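STU0660 (Streptococcus thermophilus, PDB 3ZTH) is a large Csn2 protein of CRISPR-mediated bacterial immunity that binds magnesium and probably acts by binding DNA. Local coordinates at residues 29-34 and 238-243; 252-257 and 295-300. All coordinates share one frame; numbering follows the deposited sequence.

Interaction 1: residues 29-34 and 238-243. With MG (magnesium ion), chain C.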
# COMPACT_ATOMS: atom_id res chain seq x y z
N GLU A 29 31.32 6.81 -22.98
CA GLU A 29 29.94 7.28 -22.93
C GLU A 29 29.08 6.48 -23.90
O GLU A 29 27.99 6.03 -23.56
CB GLU A 29 29.88 8.77 -23.27
CG GLU A 29 30.86 9.60 -22.44
CD GLU A 29 32.23 9.79 -23.11
OE1 GLU A 29 32.86 8.80 -23.54
OE2 GLU A 29 32.67 10.96 -23.19
N LEU A 30 29.59 6.30 -25.12
CA LEU A 30 28.83 5.56 -26.11
C LEU A 30 28.65 4.11 -25.64
O LEU A 30 27.57 3.55 -25.80
CB LEU A 30 29.54 5.61 -27.47
CG LEU A 30 28.89 4.78 -28.58
CD1 LEU A 30 27.53 5.35 -28.94
CD2 LEU A 30 29.80 4.78 -29.80
N LYS A 31 29.70 3.52 -25.07
CA LYS A 31 29.61 2.14 -24.58
C LYS A 31 28.52 2.08 -23.53
O LYS A 31 27.69 1.17 -23.53
CB LYS A 31 30.94 1.68 -23.96
CG LYS A 31 32.07 1.49 -24.98
CD LYS A 31 33.27 0.71 -24.44
CE LYS A 31 34.08 1.52 -23.45
NZ LYS A 31 35.31 0.79 -23.05
N TYR A 32 28.51 3.08 -22.66
CA TYR A 32 27.53 3.12 -21.60
C TYR A 32 26.12 3.25 -22.14
O TYR A 32 25.20 2.58 -21.66
CB TYR A 32 27.82 4.26 -20.63
CG TYR A 32 27.00 4.18 -19.36
CD1 TYR A 32 27.44 3.43 -18.28
CD2 TYR A 32 25.77 4.82 -19.26
CE1 TYR A 32 26.69 3.31 -17.12
CE2 TYR A 32 25.00 4.71 -18.11
CZ TYR A 32 25.47 3.95 -17.04
OH TYR A 32 24.72 3.85 -15.88
N TYR A 33 25.95 4.12 -23.12
CA TYR A 33 24.65 4.33 -23.73
C TYR A 33 24.17 3.03 -24.38
O TYR A 33 23.01 2.66 -24.25
CB TYR A 33 24.74 5.42 -24.81
CG TYR A 33 23.49 5.50 -25.63
CD1 TYR A 33 22.36 6.17 -25.15
CD2 TYR A 33 23.40 4.86 -26.87
CE1 TYR A 33 21.16 6.19 -25.88
CE2 TYR A 33 22.21 4.88 -27.61
CZ TYR A 33 21.10 5.54 -27.10
OH TYR A 33 19.93 5.57 -27.83
N THR A 34 25.08 2.35 -25.07
CA THR A 34 24.75 1.11 -25.73
C THR A 34 24.30 0.09 -24.68
O THR A 34 23.31 -0.63 -24.89
CB THR A 34 25.96 0.58 -26.50
OG1 THR A 34 26.42 1.59 -27.40
CG2 THR A 34 25.58 -0.65 -27.31
N PRO A 238 34.90 -5.44 -21.75
CA PRO A 238 36.24 -5.51 -21.17
C PRO A 238 36.91 -4.17 -20.96
O PRO A 238 36.61 -3.20 -21.66
CB PRO A 238 37.02 -6.36 -22.18
CG PRO A 238 35.96 -7.16 -22.86
CD PRO A 238 34.84 -6.17 -23.03
N SER A 239 37.82 -4.13 -19.99
CA SER A 239 38.59 -2.93 -19.68
C SER A 239 39.59 -2.75 -20.82
O SER A 239 39.73 -3.61 -21.68
CB SER A 239 39.37 -3.12 -18.38
OG SER A 239 38.57 -3.72 -17.39
N ASP A 240 40.31 -1.63 -20.80
CA ASP A 240 41.28 -1.36 -21.85
C ASP A 240 42.51 -2.27 -21.86
O ASP A 240 43.14 -2.45 -22.91
CB ASP A 240 41.75 0.09 -21.75
CG ASP A 240 40.66 1.08 -22.09
OD1 ASP A 240 39.53 0.65 -22.38
OD2 ASP A 240 40.96 2.30 -22.07
N GLN A 241 42.86 -2.86 -20.72
CA GLN A 241 44.05 -3.70 -20.69
C GLN A 241 43.99 -4.99 -19.89
O GLN A 241 43.48 -5.03 -18.78
CB GLN A 241 45.24 -2.85 -20.21
CG GLN A 241 46.58 -3.58 -20.19
CD GLN A 241 46.83 -4.34 -18.89
OE1 GLN A 241 47.54 -5.35 -18.87
NE2 GLN A 241 46.27 -3.84 -17.79
N GLY A 242 44.51 -6.06 -20.49
CA GLY A 242 44.56 -7.34 -19.82
C GLY A 242 43.33 -8.22 -19.69
O GLY A 242 43.41 -9.25 -19.01
N TYR A 243 42.21 -7.87 -20.32
CA TYR A 243 41.00 -8.69 -20.22
C TYR A 243 40.39 -9.14 -21.55
O TYR A 243 39.77 -10.20 -21.63
CB TYR A 243 39.95 -7.97 -19.37
CG TYR A 243 40.38 -7.88 -17.93
CD1 TYR A 243 41.22 -6.86 -17.49
CD2 TYR A 243 40.01 -8.87 -17.02
CE1 TYR A 243 41.69 -6.83 -16.19
CE2 TYR A 243 40.48 -8.85 -15.72
CZ TYR A 243 41.32 -7.83 -15.31
OH TYR A 243 41.79 -7.81 -14.01
MG MG C . 39.73 4.33 -21.56
O HOH W 1 34.43 -1.89 -22.77
O HOH W 2 38.70 6.42 -21.01
O HOH W 3 38.00 3.07 -22.81
O HOH W 4 42.10 4.86 -21.13
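Lys31 reaches across from helix 28-43 to the loop after strand 232-237 and comes near Pro238 and Asp240 with its ammonium group, with no direct bond to either. The two elements sit at the ends of neighbouring parallel strands, 20-24 and 232-237, in a P-loop NTPase-like core; helix 28-43 follows its strand as the P-loop helix does in that fold. The carbonyl of Pro238 is joined to the lysine indirectly: Lys31 NZ donates to water 1 at 2.8 Å, and the water in turn donates to Pro238 O, also at 2.8 Å. Lys31 NZ lies 4.3 Å from Asp240 OD1, too far for a salt bridge but near enough for the opposite charges to attract.

Asp240 turns its other oxygen to the magnesium ion. Its OD2 binds the metal at 2.4 Å while OD1 stays 3.8 Å from it, so the carboxylate coordinates through one oxygen. With CG beside the backbone N (chi1 -68°), the acid group extends to the ion, whose shell also contains waters 2, 3 and 4; Gln26 belongs to the site as well.

Further out, a hydrogen bond from Lys31 NZ to Gly25 O fixes the lysine, whose long, flexible chain suits a group that must leave the helix and still find several oxygens. Within the helix, Leu30 O, just before the lysine, accepts from Thr34 N at 2.9 Å and from Thr34 OG1 at 2.8 Å, one turn ahead, from opposite faces of its carbonyl plane, the hydroxyl oxygen standing 38° out of that plane.

Interaction 2: residues 252-257 and 295-300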
# COMPACT_ATOMS: atom_id res chain seq x y z
N ARG A 252 35.62 -11.65 -34.91
CA ARG A 252 34.64 -10.81 -35.58
C ARG A 252 33.60 -10.18 -34.65
O ARG A 252 32.93 -9.22 -35.01
CB ARG A 252 33.93 -11.63 -36.67
CG ARG A 252 34.81 -11.92 -37.88
CD ARG A 252 34.09 -12.75 -38.95
NE ARG A 252 33.82 -14.12 -38.49
CZ ARG A 252 32.60 -14.60 -38.23
NH1 ARG A 252 31.53 -13.83 -38.39
NH2 ARG A 252 32.46 -15.85 -37.81
N PHE A 253 33.48 -10.71 -33.44
CA PHE A 253 32.51 -10.19 -32.50
C PHE A 253 33.10 -9.22 -31.49
O PHE A 253 32.46 -8.88 -30.49
CB PHE A 253 31.79 -11.35 -31.85
CG PHE A 253 31.26 -12.33 -32.84
CD1 PHE A 253 30.36 -11.91 -33.83
CD2 PHE A 253 31.74 -13.64 -32.88
CE1 PHE A 253 29.95 -12.77 -34.84
CE2 PHE A 253 31.33 -14.51 -33.89
CZ PHE A 253 30.44 -14.08 -34.87
N VAL A 254 34.32 -8.78 -31.76
CA VAL A 254 34.99 -7.81 -30.92
C VAL A 254 34.60 -6.49 -31.56
O VAL A 254 35.04 -6.18 -32.66
CB VAL A 254 36.50 -7.95 -30.95
CG1 VAL A 254 37.15 -6.78 -30.26
CG2 VAL A 254 36.91 -9.25 -30.27
N ASN A 255 33.75 -5.73 -30.88
CA ASN A 255 33.29 -4.45 -31.40
C ASN A 255 34.04 -3.28 -30.77
O ASN A 255 34.05 -3.12 -29.55
CB ASN A 255 31.79 -4.32 -31.16
CG ASN A 255 30.97 -5.29 -32.02
OD1 ASN A 255 30.68 -5.01 -33.19
ND2 ASN A 255 30.62 -6.43 -31.45
N ILE A 256 34.68 -2.48 -31.61
CA ILE A 256 35.43 -1.32 -31.15
C ILE A 256 34.54 -0.09 -31.23
O ILE A 256 34.09 0.27 -32.31
CB ILE A 256 36.67 -1.07 -32.03
CG1 ILE A 256 37.45 -2.37 -32.22
CG2 ILE A 256 37.56 -0.01 -31.38
CD1 ILE A 256 38.59 -2.25 -33.21
N LEU A 257 34.29 0.54 -30.09
CA LEU A 257 33.48 1.74 -30.03
C LEU A 257 34.33 2.93 -29.60
O LEU A 257 34.50 3.18 -28.40
CB LEU A 257 32.32 1.55 -29.03
CG LEU A 257 30.96 1.21 -29.65
CD1 LEU A 257 31.09 -0.04 -30.51
CD2 LEU A 257 29.90 1.01 -28.56
N THR A 295 46.27 -6.19 -27.13
CA THR A 295 46.74 -5.02 -26.42
C THR A 295 46.23 -3.70 -27.00
O THR A 295 45.76 -2.83 -26.28
CB THR A 295 48.28 -4.95 -26.46
OG1 THR A 295 48.83 -6.06 -25.75
CG2 THR A 295 48.78 -3.63 -25.86
N VAL A 296 46.32 -3.59 -28.32
CA VAL A 296 45.96 -2.37 -29.03
C VAL A 296 44.51 -2.15 -29.44
O VAL A 296 44.06 -0.99 -29.51
CB VAL A 296 46.83 -2.24 -30.30
CG1 VAL A 296 46.39 -1.04 -31.09
CG2 VAL A 296 48.28 -2.11 -29.93
N THR A 297 43.77 -3.22 -29.70
CA THR A 297 42.38 -3.06 -30.13
C THR A 297 41.55 -2.02 -29.37
O THR A 297 40.84 -1.23 -29.98
CB THR A 297 41.64 -4.40 -30.09
OG1 THR A 297 42.20 -5.27 -31.09
CG2 THR A 297 40.17 -4.20 -30.38
N PRO A 298 41.63 -2.00 -28.04
CA PRO A 298 40.86 -1.01 -27.28
C PRO A 298 41.18 0.45 -27.65
O PRO A 298 40.37 1.35 -27.40
CB PRO A 298 41.21 -1.33 -25.83
CG PRO A 298 41.49 -2.79 -25.88
CD PRO A 298 42.31 -2.94 -27.12
N TYR A 299 42.35 0.68 -28.25
CA TYR A 299 42.75 2.03 -28.61
C TYR A 299 42.61 2.38 -30.09
O TYR A 299 43.03 3.45 -30.50
CB TYR A 299 44.20 2.27 -28.18
CG TYR A 299 44.39 2.14 -26.70
CD1 TYR A 299 43.92 3.13 -25.83
CD2 TYR A 299 45.00 1.01 -26.16
CE1 TYR A 299 44.05 2.99 -24.44
CE2 TYR A 299 45.13 0.86 -24.77
CZ TYR A 299 44.65 1.85 -23.92
OH TYR A 299 44.77 1.68 -22.57
N LEU A 300 42.02 1.49 -30.88
CA LEU A 300 41.87 1.75 -32.31
C LEU A 300 40.79 2.78 -32.58
O LEU A 300 39.90 2.98 -31.76
CB LEU A 300 41.55 0.45 -33.04
CG LEU A 300 42.63 -0.62 -32.87
CD1 LEU A 300 42.19 -1.93 -33.47
CD2 LEU A 300 43.93 -0.12 -33.52
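Ile256 packs its branches against Thr297 and Leu300, joining an inner strand of the P-loop NTPase-like sheet to the 3-10 turn at 297-299, next to helix 286-296. At the tip of the isoleucine, CD1 meets Leu300 CD1 at 3.6 Å, while Ile256 CG1 lies 3.8 Å from Thr297 CG2, the two side chains crossing at about a right angle. Val254, two residues back and so on the same face of the strand, adds a lighter touch, CG1 to Thr297 CG2 at 4.0 Å. Branched Val254 and Ile256 suit an extended strand and give a compact hydrocarbon surface.

Apolar-to-backbone contact is made by the other branch: Ile256 CG2 rests 3.8 Å from Thr297 O and equally far from Leu300 O.

Hydrogen bonds lie within the turn or beyond it, none between the two segments. Tyr299 N donates to Val296 O at 2.7 Å and Leu300 N to Thr297 O at 3.1 Å, shaping a short 3-10 turn. Thr297 suits its place by having two unlike branches: OG1 bonds to Leu293 O in the preceding helix, and CG2, anti to the backbone N, faces the strand.

Strand 254-257 runs between parallel strand 20-24 and antiparallel strand 261-263. Helix 312-324 packs on Leu300, while Leu257 points away from the turn and meets helix 28-43.

How the interactions relate
Interaction 1 and interaction 2 have centres about 10 Å apart and touch directly. Asp240 is one meeting point: its O lies 3.4 Å from Pro298 CG, and its CB 3.5 Å from Tyr299 OH, so the turn at 295-300 packs beside the metal-binding loop. The helix and the strand form the other, with Leu30 CD2 3.8 Å from Leu257 CG. Gln26, which shares the magnesium site with Asp240, donates from NE2 to Pro298 O, tying that turn to the site's second residue. Ile256 itself stays back, its side chain about 11 Å from a magnesium ion, and both contacts border a second subunit.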